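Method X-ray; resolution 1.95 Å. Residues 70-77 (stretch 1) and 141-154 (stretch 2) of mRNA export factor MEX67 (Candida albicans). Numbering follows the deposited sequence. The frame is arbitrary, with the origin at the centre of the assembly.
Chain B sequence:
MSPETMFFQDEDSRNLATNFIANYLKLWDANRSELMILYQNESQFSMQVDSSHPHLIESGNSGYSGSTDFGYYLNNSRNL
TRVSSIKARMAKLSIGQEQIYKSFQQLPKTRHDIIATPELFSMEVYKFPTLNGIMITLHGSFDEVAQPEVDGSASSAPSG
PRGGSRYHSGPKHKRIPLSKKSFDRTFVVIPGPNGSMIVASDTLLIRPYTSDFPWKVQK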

ATOM      1  N   PHE B  70      -4.361  14.262  12.251  1.00 23.70           N
ATOM      2  CA  PHE B  70      -5.014  13.888  10.989  1.00 23.08           C
ATOM      3  C   PHE B  70      -6.446  14.447  10.832  1.00 23.43           C
ATOM      4  O   PHE B  70      -7.220  13.922  10.031  1.00 22.59           O
ATOM      5  CB  PHE B  70      -5.061  12.363  10.861  1.00 22.71           C
ATOM      6  CG  PHE B  70      -3.715  11.722  10.682  1.00 21.86           C
ATOM      7  CD1 PHE B  70      -3.072  11.101  11.747  1.00 21.14           C
ATOM      8  CD2 PHE B  70      -3.108  11.709   9.440  1.00 19.76           C
ATOM      9  CE1 PHE B  70      -1.829  10.488  11.566  1.00 22.23           C
ATOM     10  CE2 PHE B  70      -1.867  11.108   9.246  1.00 20.10           C
ATOM     11  CZ  PHE B  70      -1.222  10.492  10.311  1.00 21.99           C
ATOM     12  N   GLY B  71      -6.780  15.499  11.586  1.00 23.29           N
ATOM     13  CA  GLY B  71      -8.112  16.099  11.601  1.00 23.82           C
ATOM     14  C   GLY B  71      -8.822  16.384  10.283  1.00 23.85           C
ATOM     15  O   GLY B  71     -10.026  16.197  10.191  1.00 24.28           O
ATOM     16  N   TYR B  72      -8.101  16.830   9.257  1.00 23.85           N
ATOM     17  CA  TYR B  72      -8.723  17.090   7.948  1.00 24.59           C
ATOM     18  C   TYR B  72      -9.067  15.822   7.150  1.00 24.35           C
ATOM     19  O   TYR B  72      -9.885  15.864   6.233  1.00 25.76           O
ATOM     20  CB  TYR B  72      -7.817  17.984   7.091  1.00 25.46           C
ATOM     21  CG  TYR B  72      -7.901  19.464   7.423  1.00 26.61           C
ATOM     22  CD1 TYR B  72      -6.756  20.209   7.682  1.00 27.16           C
ATOM     23  CD2 TYR B  72      -9.132  20.110   7.480  1.00 28.84           C
ATOM     24  CE1 TYR B  72      -6.835  21.571   8.000  1.00 28.81           C
ATOM     25  CE2 TYR B  72      -9.225  21.461   7.799  1.00 29.68           C
ATOM     26  CZ  TYR B  72      -8.075  22.186   8.047  1.00 30.04           C
ATOM     27  OH  TYR B  72      -8.189  23.520   8.344  1.00 31.67           O
ATOM     28  N   TYR B  73      -8.445  14.705   7.515  1.00 23.70           N
ATOM     29  CA  TYR B  73      -8.504  13.453   6.771  1.00 23.34           C
ATOM     30  C   TYR B  73      -9.420  12.379   7.364  1.00 23.93           C
ATOM     31  O   TYR B  73      -9.897  11.493   6.640  1.00 23.95           O
ATOM     32  CB  TYR B  73      -7.106  12.865   6.724  1.00 22.74           C
ATOM     33  CG  TYR B  73      -6.088  13.723   6.016  1.00 21.25           C
ATOM     34  CD1 TYR B  73      -5.880  13.586   4.651  1.00 21.45           C
ATOM     35  CD2 TYR B  73      -5.337  14.661   6.702  1.00 21.39           C
ATOM     36  CE1 TYR B  73      -4.953  14.364   3.977  1.00 20.91           C
ATOM     37  CE2 TYR B  73      -4.377  15.455   6.031  1.00 20.53           C
ATOM     38  CZ  TYR B  73      -4.186  15.285   4.675  1.00 22.10           C
ATOM     39  OH  TYR B  73      -3.269  16.040   3.973  1.00 20.94           O
ATOM     40  N   LEU B  74      -9.659  12.445   8.669  1.00 24.37           N
ATOM     41  CA  LEU B  74     -10.262  11.324   9.384  1.00 25.40           C
ATOM     42  C   LEU B  74     -11.697  11.027   8.991  1.00 26.61           C
ATOM     43  O   LEU B  74     -12.077   9.861   8.906  1.00 26.33           O
ATOM     44  CB  LEU B  74     -10.205  11.543  10.898  1.00 26.01           C
ATOM     45  CG  LEU B  74      -8.836  11.461  11.543  1.00 25.51           C
ATOM     46  CD1 LEU B  74      -8.956  11.887  12.991  1.00 27.41           C
ATOM     47  CD2 LEU B  74      -8.283  10.069  11.451  1.00 26.30           C
ATOM     48  N   ASN B  75     -12.510  12.054   8.778  1.00 27.62           N
ATOM     49  CA  ASN B  75     -13.926  11.798   8.474  1.00 29.02           C
ATOM     50  C   ASN B  75     -14.112  11.106   7.128  1.00 28.25           C
ATOM     51  O   ASN B  75     -15.042  10.323   6.948  1.00 28.69           O
ATOM     52  CB  ASN B  75     -14.759  13.075   8.505  1.00 29.73           C
ATOM     53  CG  ASN B  75     -16.245  12.785   8.429  1.00 34.45           C
ATOM     54  OD1 ASN B  75     -16.772  11.979   9.204  1.00 39.64           O
ATOM     55  ND2 ASN B  75     -16.923  13.413   7.480  1.00 39.05           N
ATOM     56  N   ASN B  76     -13.213  11.391   6.192  1.00 27.11           N
ATOM     57  CA  ASN B  76     -13.276  10.806   4.867  1.00 26.68           C
ATOM     58  C   ASN B  76     -12.396   9.571   4.655  1.00 25.39           C
ATOM     59  O   ASN B  76     -12.384   9.016   3.556  1.00 26.02           O
ATOM     60  CB  ASN B  76     -12.935  11.875   3.835  1.00 26.73           C
ATOM     61  CG  ASN B  76     -14.018  12.942   3.731  1.00 29.15           C
ATOM     62  OD1 ASN B  76     -15.175  12.700   4.085  1.00 31.65           O
ATOM     63  ND2 ASN B  76     -13.646  14.126   3.264  1.00 30.56           N
ATOM     64  N   SER B  77     -11.682   9.143   5.692  1.00 23.92           N
ATOM     65  CA  SER B  77     -10.749   8.024   5.587  1.00 23.02           C
ATOM     66  C   SER B  77     -11.466   6.694   5.393  1.00 22.90           C
ATOM     67  O   SER B  77     -12.323   6.322   6.179  1.00 23.02           O
ATOM     68  CB  SER B  77      -9.854   7.945   6.836  1.00 22.93           C
ATOM     69  OG  SER B  77      -9.117   6.727   6.879  1.00 20.78           O
ATOM     70  N   SER B 141       6.460  12.139   0.150  1.00 29.09           N
ATOM     71  CA  SER B 141       5.921  13.086   1.129  1.00 29.42           C
ATOM     72  C   SER B 141       5.486  14.403   0.481  1.00 29.33           C
ATOM     73  O   SER B 141       5.808  14.677  -0.673  1.00 30.03           O
ATOM     74  CB  SER B 141       6.960  13.355   2.226  1.00 29.46           C
ATOM     75  OG  SER B 141       8.158  13.899   1.667  1.00 33.41           O
ATOM     76  N   PHE B 142       4.716  15.194   1.221  1.00 29.07           N
ATOM     77  CA  PHE B 142       4.320  16.532   0.778  1.00 29.30           C
ATOM     78  C   PHE B 142       4.232  17.511   1.943  1.00 29.86           C
ATOM     79  O   PHE B 142       4.190  17.109   3.111  1.00 28.84           O
ATOM     80  CB  PHE B 142       2.998  16.510  -0.022  1.00 28.90           C
ATOM     81  CG  PHE B 142       1.812  15.921   0.725  1.00 26.91           C
ATOM     82  CD1 PHE B 142       1.147  16.643   1.714  1.00 27.11           C
ATOM     83  CD2 PHE B 142       1.350  14.659   0.419  1.00 26.36           C
ATOM     84  CE1 PHE B 142       0.050  16.093   2.402  1.00 25.00           C
ATOM     85  CE2 PHE B 142       0.253  14.105   1.103  1.00 24.06           C
ATOM     86  CZ  PHE B 142      -0.391  14.827   2.081  1.00 23.87           C
ATOM     87  N   ASP B 143       4.247  18.801   1.612  1.00 31.02           N
ATOM     88  CA  ASP B 143       3.933  19.867   2.548  1.00 31.95           C
ATOM     89  C   ASP B 143       2.477  20.247   2.359  1.00 31.20           C
ATOM     90  O   ASP B 143       1.962  20.216   1.248  1.00 31.44           O
ATOM     91  CB  ASP B 143       4.792  21.095   2.271  1.00 33.80           C
ATOM     92  CG  ASP B 143       6.240  20.860   2.573  1.00 37.79           C
ATOM     93  OD1 ASP B 143       6.618  21.022   3.753  1.00 42.47           O
ATOM     94  OD2 ASP B 143       7.073  20.502   1.708  1.00 43.78           O
ATOM     95  N   GLU B 144       1.808  20.592   3.448  1.00 30.78           N
ATOM     96  CA  GLU B 144       0.479  21.169   3.364  1.00 30.74           C
ATOM     97  C   GLU B 144       0.653  22.671   3.422  1.00 31.76           C
ATOM     98  O   GLU B 144       1.248  23.180   4.362  1.00 32.46           O
ATOM     99  CB  GLU B 144      -0.397  20.674   4.506  1.00 29.83           C
ATOM    100  CG  GLU B 144      -0.705  19.192   4.409  1.00 29.13           C
ATOM    101  CD  GLU B 144      -1.440  18.658   5.628  1.00 28.93           C
ATOM    102  OE1 GLU B 144      -1.589  19.410   6.611  1.00 29.38           O
ATOM    103  OE2 GLU B 144      -1.854  17.475   5.612  1.00 27.02           O
ATOM    104  N   VAL B 145       0.155  23.372   2.406  1.00 32.80           N
ATOM    105  CA  VAL B 145       0.325  24.825   2.289  1.00 33.54           C
ATOM    106  C   VAL B 145      -0.931  25.632   2.640  1.00 33.21           C
ATOM    107  O   VAL B 145      -0.852  26.833   2.874  1.00 33.52           O
ATOM    108  CB  VAL B 145       0.818  25.224   0.882  1.00 34.72           C
ATOM    109  CG1 VAL B 145       2.185  24.609   0.602  1.00 35.95           C
ATOM    110  CG2 VAL B 145      -0.174  24.817  -0.204  1.00 35.92           C
ATOM    111  N   ALA B 146      -2.086  24.974   2.671  1.00 32.13           N
ATOM    112  CA  ALA B 146      -3.329  25.634   3.034  1.00 31.86           C
ATOM    113  C   ALA B 146      -4.413  24.623   3.376  1.00 30.86           C
ATOM    114  O   ALA B 146      -4.344  23.456   2.970  1.00 30.10           O
ATOM    115  CB  ALA B 146      -3.812  26.574   1.894  1.00 32.91           C
ATOM    116  N   GLN B 147      -5.403  25.089   4.140  1.00 30.70           N
ATOM    117  CA  GLN B 147      -6.585  24.299   4.492  1.00 30.41           C
ATOM    118  C   GLN B 147      -7.260  23.861   3.196  1.00 30.07           C
ATOM    119  O   GLN B 147      -7.066  24.499   2.163  1.00 30.45           O
ATOM    120  CB  GLN B 147      -7.555  25.136   5.361  1.00 30.67           C
ATOM    121  CG  GLN B 147      -8.237  26.293   4.623  1.00 32.59           C
ATOM    122  CD  GLN B 147      -9.027  27.258   5.532  1.00 35.69           C
ATOM    123  OE1 GLN B 147      -8.639  27.519   6.672  1.00 37.80           O
ATOM    124  NE2 GLN B 147     -10.123  27.802   5.002  1.00 35.95           N
ATOM    125  N   PRO B 148      -8.044  22.788   3.227  1.00 29.39           N
ATOM    126  CA  PRO B 148      -8.809  22.394   2.039  1.00 29.55           C
ATOM    127  C   PRO B 148      -9.835  23.462   1.638  1.00 29.70           C
ATOM    128  O   PRO B 148     -10.290  24.247   2.468  1.00 28.83           O
ATOM    129  CB  PRO B 148      -9.500  21.086   2.465  1.00 28.84           C
ATOM    130  CG  PRO B 148      -9.444  21.064   3.917  1.00 29.55           C
ATOM    131  CD  PRO B 148      -8.254  21.863   4.352  1.00 29.09           C
ATOM    132  N   GLU B 149     -10.178  23.492   0.361  1.00 30.68           N
ATOM    133  CA  GLU B 149     -11.220  24.384  -0.130  1.00 31.74           C
ATOM    134  C   GLU B 149     -12.525  24.181   0.641  1.00 32.15           C
ATOM    135  O   GLU B 149     -13.181  25.151   1.038  1.00 31.85           O
ATOM    136  CB  GLU B 149     -11.445  24.178  -1.626  1.00 32.42           C
ATOM    137  CG  GLU B 149     -12.611  24.981  -2.190  1.00 33.58           C
ATOM    138  CD  GLU B 149     -12.661  24.971  -3.704  1.00 35.28           C
ATOM    139  OE1 GLU B 149     -11.943  24.161  -4.324  1.00 35.99           O
ATOM    140  OE2 GLU B 149     -13.431  25.773  -4.274  1.00 35.40           O
ATOM    141  N   VAL B 150     -12.863  22.913   0.870  1.00 32.54           N
ATOM    142  CA  VAL B 150     -14.084  22.503   1.559  1.00 33.18           C
ATOM    143  C   VAL B 150     -13.698  21.735   2.822  1.00 33.63           C
ATOM    144  O   VAL B 150     -12.962  20.752   2.755  1.00 32.67           O
ATOM    145  CB  VAL B 150     -14.942  21.595   0.651  1.00 33.46           C
ATOM    146  CG1 VAL B 150     -16.203  21.081   1.386  1.00 34.28           C
ATOM    147  CG2 VAL B 150     -15.331  22.331  -0.619  1.00 34.26           C
ATOM    148  N   ASP B 151     -14.194  22.178   3.974  1.00 34.82           N
ATOM    149  CA  ASP B 151     -13.818  21.564   5.255  1.00 35.60           C
ATOM    150  C   ASP B 151     -14.637  20.301   5.477  1.00 36.23           C
ATOM    151  O   ASP B 151     -15.825  20.381   5.751  1.00 37.09           O
ATOM    152  CB  ASP B 151     -14.045  22.547   6.409  1.00 35.95           C
ATOM    153  CG  ASP B 151     -13.327  22.136   7.699  1.00 36.67           C
ATOM    154  OD1 ASP B 151     -13.135  20.916   7.960  1.00 34.63           O
ATOM    155  OD2 ASP B 151     -12.912  22.995   8.514  1.00 38.28           O
ATOM    156  N   GLY B 152     -14.005  19.140   5.336  1.00 36.56           N
ATOM    157  CA  GLY B 152     -14.680  17.866   5.550  1.00 37.40           C
ATOM    158  C   GLY B 152     -14.313  17.182   6.857  1.00 37.74           C
ATOM    159  O   GLY B 152     -14.391  15.965   6.941  1.00 37.85           O
ATOM    160  N   SER B 153     -13.936  17.958   7.874  1.00 38.52           N
ATOM    161  CA  SER B 153     -13.355  17.423   9.110  1.00 39.11           C
ATOM    162  C   SER B 153     -14.372  16.963  10.163  1.00 40.99           C
ATOM    163  O   SER B 153     -14.128  15.992  10.887  1.00 41.34           O
ATOM    164  CB  SER B 153     -12.403  18.457   9.740  1.00 38.97           C
ATOM    165  OG  SER B 153     -13.097  19.618  10.153  1.00 38.25           O
ATOM    166  N   ALA B 154     -15.500  17.663  10.270  1.00 43.26           N
ATOM    167  CA  ALA B 154     -16.529  17.325  11.264  1.00 44.64           C
ATOM    168  C   ALA B 154     -17.123  15.942  11.001  1.00 45.58           C
ATOM    169  O   ALA B 154     -17.825  15.735   9.999  1.00 47.48           O
ATOM    170  CB  ALA B 154     -17.639  18.378  11.269  1.00 45.42           C
TER
HETATM  171  O   HOH W   1     -11.941  14.534  10.684  1.00 43.00           O
HETATM  172  O   HOH W   2     -11.255  18.017   5.060  1.00 22.88           O
HETATM  173  O   HOH W   3     -11.975  14.139   6.274  1.00 33.07           O
HETATM  174  O   HOH W   4     -10.698  24.684   7.501  1.00 40.12           O

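The contact between residues 70-77 and 141-154 buries 511 Å², summed over both sides, and Tyr 72 accounts for the largest share. Its CA-to-CB bond points sideways to the second stretch, but with chi1 at -80° (m) the ring comes nearer and lies against the turn that follows the strand 141-146. Pro 148 packs over one face: its CD sits 3.5 Å from the centroid of the Tyr 72 ring and 9° off the ring normal, a CH-pi contact to which proline is well suited, since the CD hydrogens, next to the ring nitrogen, are mildly polarized. Asp 151 lies at the edge of the same ring, with OD1 4.0 Å from Tyr 72 CE2. The phenol oxygen is accommodated as well: Tyr 72 OH is 3.5 Å from Gln 147 CB, and a water bridges it (2.9 Å) to Asp 151 OD2 (3.0 Å).

Tyr 73, the next residue, supplies the direct hydrogen bond between the stretches. Its CA-to-CB bond points away, yet the length of the side chain carries Tyr 73 OH to Glu 144 OE2, to which it donates at 2.6 Å. Glu 144 directs its CB toward the first stretch, and both residues are buried, so a short bond to a carboxylate satisfies a hydroxyl that has little access to solvent. Phe 142, from the same strand, brings its ring edge to this hydroxyl, with CZ 3.7 Å from Tyr 73 OH.

Farther along, side-chain atoms of one stretch meet backbone carbonyls of the other. Gly 152, buried, presents its carbonyl to Asn 75, whose CB points toward the second stretch and lies 3.3 Å from Gly 152 O. The absence of a side chain matters here: an ideal CB on Gly 152 would fall 3.1 Å from Asn 76 ND2, a tight approach. Ser 153 CB rests 3.3 Å from Gly 71 O, while its side chain is held within its own stretch, Ser 153 OG donating to Asp 151 OD1 at 2.5 Å and Ser 153 N to the same oxygen at 3.1 Å. Asp 151 thus braces the turn while bordering the Tyr 72 ring.

Ordered waters join the two backbones where they do not bond directly. One donates to both Gly 71 O and Ser 153 O, each at 2.6 Å, and accepts a weak bond from Asn 75 N at 3.2 Å. Another donates to Tyr 72 O at 2.8 Å and accepts from Gly 152 N at 3.0 Å, so that these two groups, which do not bond directly, are linked through water.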